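Local coordinates for protein CaaX farnesyltransferase alpha subunit Ram2 (Aspergillus fumigatus, PDB 4L9P) that forms a heterodimer with the beta subunit that probably attaches farnesyl groups to the cysteine of C-terminal CaaX motifs, at residues L176-E187 against H202-R211. The protein carries 1 engineered substitution. Numbering follows the deposited sequence.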
# COMPACT_ATOMS: atom_id res chain seq x y z
N LEU A 176 19.47 -17.24 8.70
CA LEU A 176 18.82 -17.72 9.93
C LEU A 176 17.59 -18.60 9.68
O LEU A 176 16.83 -18.86 10.60
CB LEU A 176 18.44 -16.55 10.84
CG LEU A 176 19.58 -15.59 11.16
CD1 LEU A 176 18.97 -14.48 12.03
CD2 LEU A 176 20.67 -16.34 11.90
N TRP A 177 17.38 -19.08 8.45
CA TRP A 177 16.12 -19.82 8.15
C TRP A 177 15.95 -20.99 9.09
O TRP A 177 14.81 -21.25 9.53
CB TRP A 177 16.05 -20.32 6.72
CG TRP A 177 16.08 -19.25 5.69
CD1 TRP A 177 14.99 -18.60 5.15
CD2 TRP A 177 17.23 -18.73 5.02
NE1 TRP A 177 15.40 -17.69 4.21
CE2 TRP A 177 16.77 -17.73 4.13
CE3 TRP A 177 18.60 -18.98 5.11
CZ2 TRP A 177 17.62 -17.05 3.28
CZ3 TRP A 177 19.45 -18.28 4.25
CH2 TRP A 177 18.94 -17.31 3.36
N ASP A 178 17.06 -21.66 9.45
CA ASP A 178 16.97 -22.85 10.33
C ASP A 178 17.40 -22.55 11.76
O ASP A 178 17.56 -23.47 12.61
CB ASP A 178 17.83 -24.00 9.78
CG ASP A 178 17.28 -24.53 8.44
OD1 ASP A 178 16.03 -24.44 8.21
OD2 ASP A 178 18.07 -24.95 7.59
N HIS A 179 17.55 -21.25 12.06
CA HIS A 179 17.96 -20.87 13.45
C HIS A 179 16.76 -21.12 14.38
O HIS A 179 15.66 -20.62 14.12
CB HIS A 179 18.38 -19.41 13.43
CG HIS A 179 18.92 -18.89 14.72
ND1 HIS A 179 18.17 -18.70 15.88
CD2 HIS A 179 20.20 -18.51 15.02
CE1 HIS A 179 18.97 -18.20 16.82
NE2 HIS A 179 20.20 -18.09 16.31
N PRO A 180 16.93 -21.79 15.52
CA PRO A 180 15.75 -22.24 16.27
C PRO A 180 15.01 -21.07 16.90
O PRO A 180 13.79 -21.22 17.11
CB PRO A 180 16.32 -23.14 17.37
CG PRO A 180 17.77 -22.97 17.29
CD PRO A 180 18.19 -22.46 15.98
N ARG A 181 15.66 -19.93 17.14
CA ARG A 181 14.88 -18.80 17.72
C ARG A 181 13.91 -18.21 16.71
O ARG A 181 12.92 -17.60 17.11
CB ARG A 181 15.76 -17.69 18.27
CG ARG A 181 16.24 -17.99 19.69
CD ARG A 181 15.09 -17.92 20.72
NE ARG A 181 14.49 -16.57 20.67
CZ ARG A 181 15.03 -15.46 21.18
NH1 ARG A 181 16.19 -15.47 21.87
NH2 ARG A 181 14.44 -14.30 21.00
N GLU A 182 14.18 -18.38 15.41
CA GLU A 182 13.23 -17.80 14.44
C GLU A 182 11.93 -18.58 14.51
O GLU A 182 10.85 -17.95 14.63
CB GLU A 182 13.84 -17.85 13.03
CG GLU A 182 14.97 -16.81 12.82
CD GLU A 182 14.53 -15.39 13.14
OE1 GLU A 182 13.44 -15.00 12.64
OE2 GLU A 182 15.19 -14.66 13.90
N ILE A 183 11.97 -19.89 14.44
CA ILE A 183 10.75 -20.67 14.58
C ILE A 183 10.17 -20.56 15.98
O ILE A 183 8.94 -20.46 16.13
CB ILE A 183 10.95 -22.11 14.09
CG1 ILE A 183 9.64 -22.76 13.80
CG2 ILE A 183 11.84 -22.96 15.05
CD1 ILE A 183 9.03 -22.15 12.41
N GLN A 184 11.01 -20.57 17.02
CA GLN A 184 10.46 -20.48 18.37
C GLN A 184 9.75 -19.16 18.58
O GLN A 184 8.67 -19.13 19.23
CB GLN A 184 11.61 -20.61 19.39
CG GLN A 184 11.19 -20.34 20.83
CD GLN A 184 12.40 -20.46 21.76
OE1 GLN A 184 13.24 -21.37 21.59
NE2 GLN A 184 12.53 -19.49 22.66
N ASP A 185 10.30 -18.05 18.06
CA ASP A 185 9.63 -16.75 18.27
C ASP A 185 8.31 -16.69 17.47
O ASP A 185 7.32 -16.18 18.00
CB ASP A 185 10.58 -15.61 17.89
CG ASP A 185 11.71 -15.43 18.89
OD1 ASP A 185 11.76 -16.15 19.94
OD2 ASP A 185 12.55 -14.56 18.62
N VAL A 186 8.30 -17.25 16.26
CA VAL A 186 7.02 -17.33 15.53
C VAL A 186 6.02 -18.17 16.33
O VAL A 186 4.87 -17.75 16.48
CB VAL A 186 7.30 -17.99 14.15
CG1 VAL A 186 6.02 -18.66 13.57
CG2 VAL A 186 7.88 -17.01 13.19
N GLU A 187 6.45 -19.30 16.89
CA GLU A 187 5.53 -20.15 17.65
C GLU A 187 5.05 -19.48 18.93
O GLU A 187 3.89 -19.67 19.34
CB GLU A 187 6.13 -21.57 17.87
CG GLU A 187 6.13 -22.25 16.46
CD GLU A 187 6.59 -23.64 16.42
OE1 GLU A 187 7.15 -24.10 17.45
OE2 GLU A 187 6.43 -24.26 15.34
N HIS A 202 6.01 -14.87 8.22
CA HIS A 202 7.44 -15.11 8.51
C HIS A 202 7.68 -16.60 8.56
O HIS A 202 8.75 -17.07 8.09
CB HIS A 202 7.78 -14.46 9.85
CG HIS A 202 9.26 -14.37 10.10
ND1 HIS A 202 10.05 -13.45 9.44
CD2 HIS A 202 10.08 -15.04 10.96
CE1 HIS A 202 11.29 -13.57 9.85
NE2 HIS A 202 11.34 -14.54 10.76
N ARG A 203 6.73 -17.40 9.05
CA ARG A 203 6.90 -18.88 9.07
C ARG A 203 7.10 -19.39 7.64
O ARG A 203 7.94 -20.26 7.40
CB ARG A 203 5.67 -19.56 9.68
CG ARG A 203 5.97 -21.07 9.95
CD ARG A 203 4.68 -21.78 10.52
NE ARG A 203 5.08 -23.14 10.81
CZ ARG A 203 5.49 -23.59 11.99
NH1 ARG A 203 5.43 -22.81 13.10
NH2 ARG A 203 5.97 -24.83 12.06
N TYR A 204 6.30 -18.87 6.71
CA TYR A 204 6.44 -19.32 5.33
C TYR A 204 7.88 -19.00 4.81
O TYR A 204 8.53 -19.83 4.16
CB TYR A 204 5.39 -18.65 4.42
CG TYR A 204 5.53 -19.19 3.00
CD1 TYR A 204 6.43 -18.61 2.07
CD2 TYR A 204 4.74 -20.27 2.56
CE1 TYR A 204 6.57 -19.12 0.77
CE2 TYR A 204 4.85 -20.78 1.26
CZ TYR A 204 5.80 -20.21 0.38
OH TYR A 204 5.95 -20.72 -0.90
N MET A 205 8.38 -17.82 5.10
CA MET A 205 9.74 -17.51 4.68
C MET A 205 10.75 -18.50 5.28
O MET A 205 11.65 -19.02 4.57
CB MET A 205 10.09 -16.13 5.15
CG MET A 205 11.45 -15.69 4.64
SD MET A 205 12.58 -15.38 5.97
CE MET A 205 11.69 -15.35 7.41
N LEU A 206 10.61 -18.79 6.58
CA LEU A 206 11.60 -19.67 7.23
C LEU A 206 11.55 -21.03 6.59
O LEU A 206 12.60 -21.67 6.43
CB LEU A 206 11.25 -19.83 8.71
CG LEU A 206 11.39 -18.56 9.56
CD1 LEU A 206 10.92 -18.83 10.99
CD2 LEU A 206 12.83 -18.00 9.55
N ARG A 207 10.36 -21.53 6.28
CA ARG A 207 10.23 -22.93 5.83
C ARG A 207 10.33 -23.12 4.32
O ARG A 207 10.88 -24.15 3.87
CB ARG A 207 8.93 -23.53 6.34
CG ARG A 207 8.86 -23.64 7.89
CD ARG A 207 9.81 -24.70 8.36
NE ARG A 207 9.50 -25.17 9.70
CZ ARG A 207 10.42 -25.26 10.66
NH1 ARG A 207 11.66 -24.77 10.44
NH2 ARG A 207 10.08 -25.77 11.84
N PHE A 208 9.81 -22.16 3.56
CA PHE A 208 9.59 -22.34 2.13
C PHE A 208 10.15 -21.22 1.34
O PHE A 208 10.12 -21.29 0.12
CB PHE A 208 8.08 -22.57 1.85
CG PHE A 208 7.58 -23.81 2.48
CD1 PHE A 208 7.99 -25.03 1.97
CD2 PHE A 208 6.82 -23.77 3.65
CE1 PHE A 208 7.60 -26.21 2.57
CE2 PHE A 208 6.38 -24.95 4.24
CZ PHE A 208 6.81 -26.17 3.70
N GLY A 209 10.67 -20.18 1.98
CA GLY A 209 11.20 -19.07 1.20
C GLY A 209 12.51 -19.37 0.49
O GLY A 209 13.31 -20.17 0.96
N PRO A 210 12.76 -18.75 -0.67
CA PRO A 210 14.01 -19.05 -1.40
C PRO A 210 15.24 -18.60 -0.62
O PRO A 210 15.24 -17.54 -0.01
CB PRO A 210 13.88 -18.27 -2.71
CG PRO A 210 12.51 -17.64 -2.70
CD PRO A 210 11.82 -17.89 -1.40
N ARG A 211 16.31 -19.35 -0.72
CA ARG A 211 17.50 -19.06 0.06
C ARG A 211 18.74 -18.86 -0.80
O ARG A 211 19.81 -18.61 -0.25
CB ARG A 211 17.76 -20.22 1.05
CG ARG A 211 16.61 -20.57 2.01
CD ARG A 211 17.06 -21.71 2.93
NE ARG A 211 15.96 -22.19 3.79
CZ ARG A 211 16.15 -23.04 4.80
NH1 ARG A 211 17.41 -23.50 5.05
NH2 ARG A 211 15.11 -23.42 5.56
O HOH W 1 13.71 -16.49 2.04
O HOH W 2 13.17 -23.55 8.47
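Trp177, in the turn before helix 180-192, is roofed by Arg211, whose chain, extended from CG to NE (chi2 -179°), lies flat across one indole face. Arg211 CG lies 3.6 Å from the centroid of the five-membered ring, a CH-pi contact, and the guanidinium runs on almost parallel to the indole to cover Trp177 CB. There its two terminal nitrogens grip Asp178 end-on, NH1 to OD2 and NH2 to OD1 at 3.0 Å each, both from above the carboxylate plane; NH2 also reaches Leu206 O within its own segment. At the indole edge lies Met205 O, with Met205 SD oblique to the ring, and a water joins Trp177 NE1 to Pro210 O.

The close packing runs from this buried indole to the space between the helices, where both methyls of Leu206 pack on Glu182 CB, CD2 at 3.6 Å. Buried His202 gives NE2-H to Glu182 OE1 (2.9 Å), the ring turned 65° from the carboxylate; Gln147 and Arg167 hold the other oxygen. Val186 CG2 meets the imidazole edge at His202 CD2.

The open side is polar: exposed Asp178 with Arg211, and a partly exposed flank where Ile183 CD1 sits over the guanidinium faces of Arg207 and buried Arg203, and Glu187 OE2 takes Arg203 NH1 in plane through its anti lone pair, at 2.8 Å. Glu244 pairs with both arginines. The axes of helices 180-187 and 202-208 run 151° apart, a near-antiparallel packing characteristic of the TPR-like helical hairpins of prenyltransferase alpha subunits.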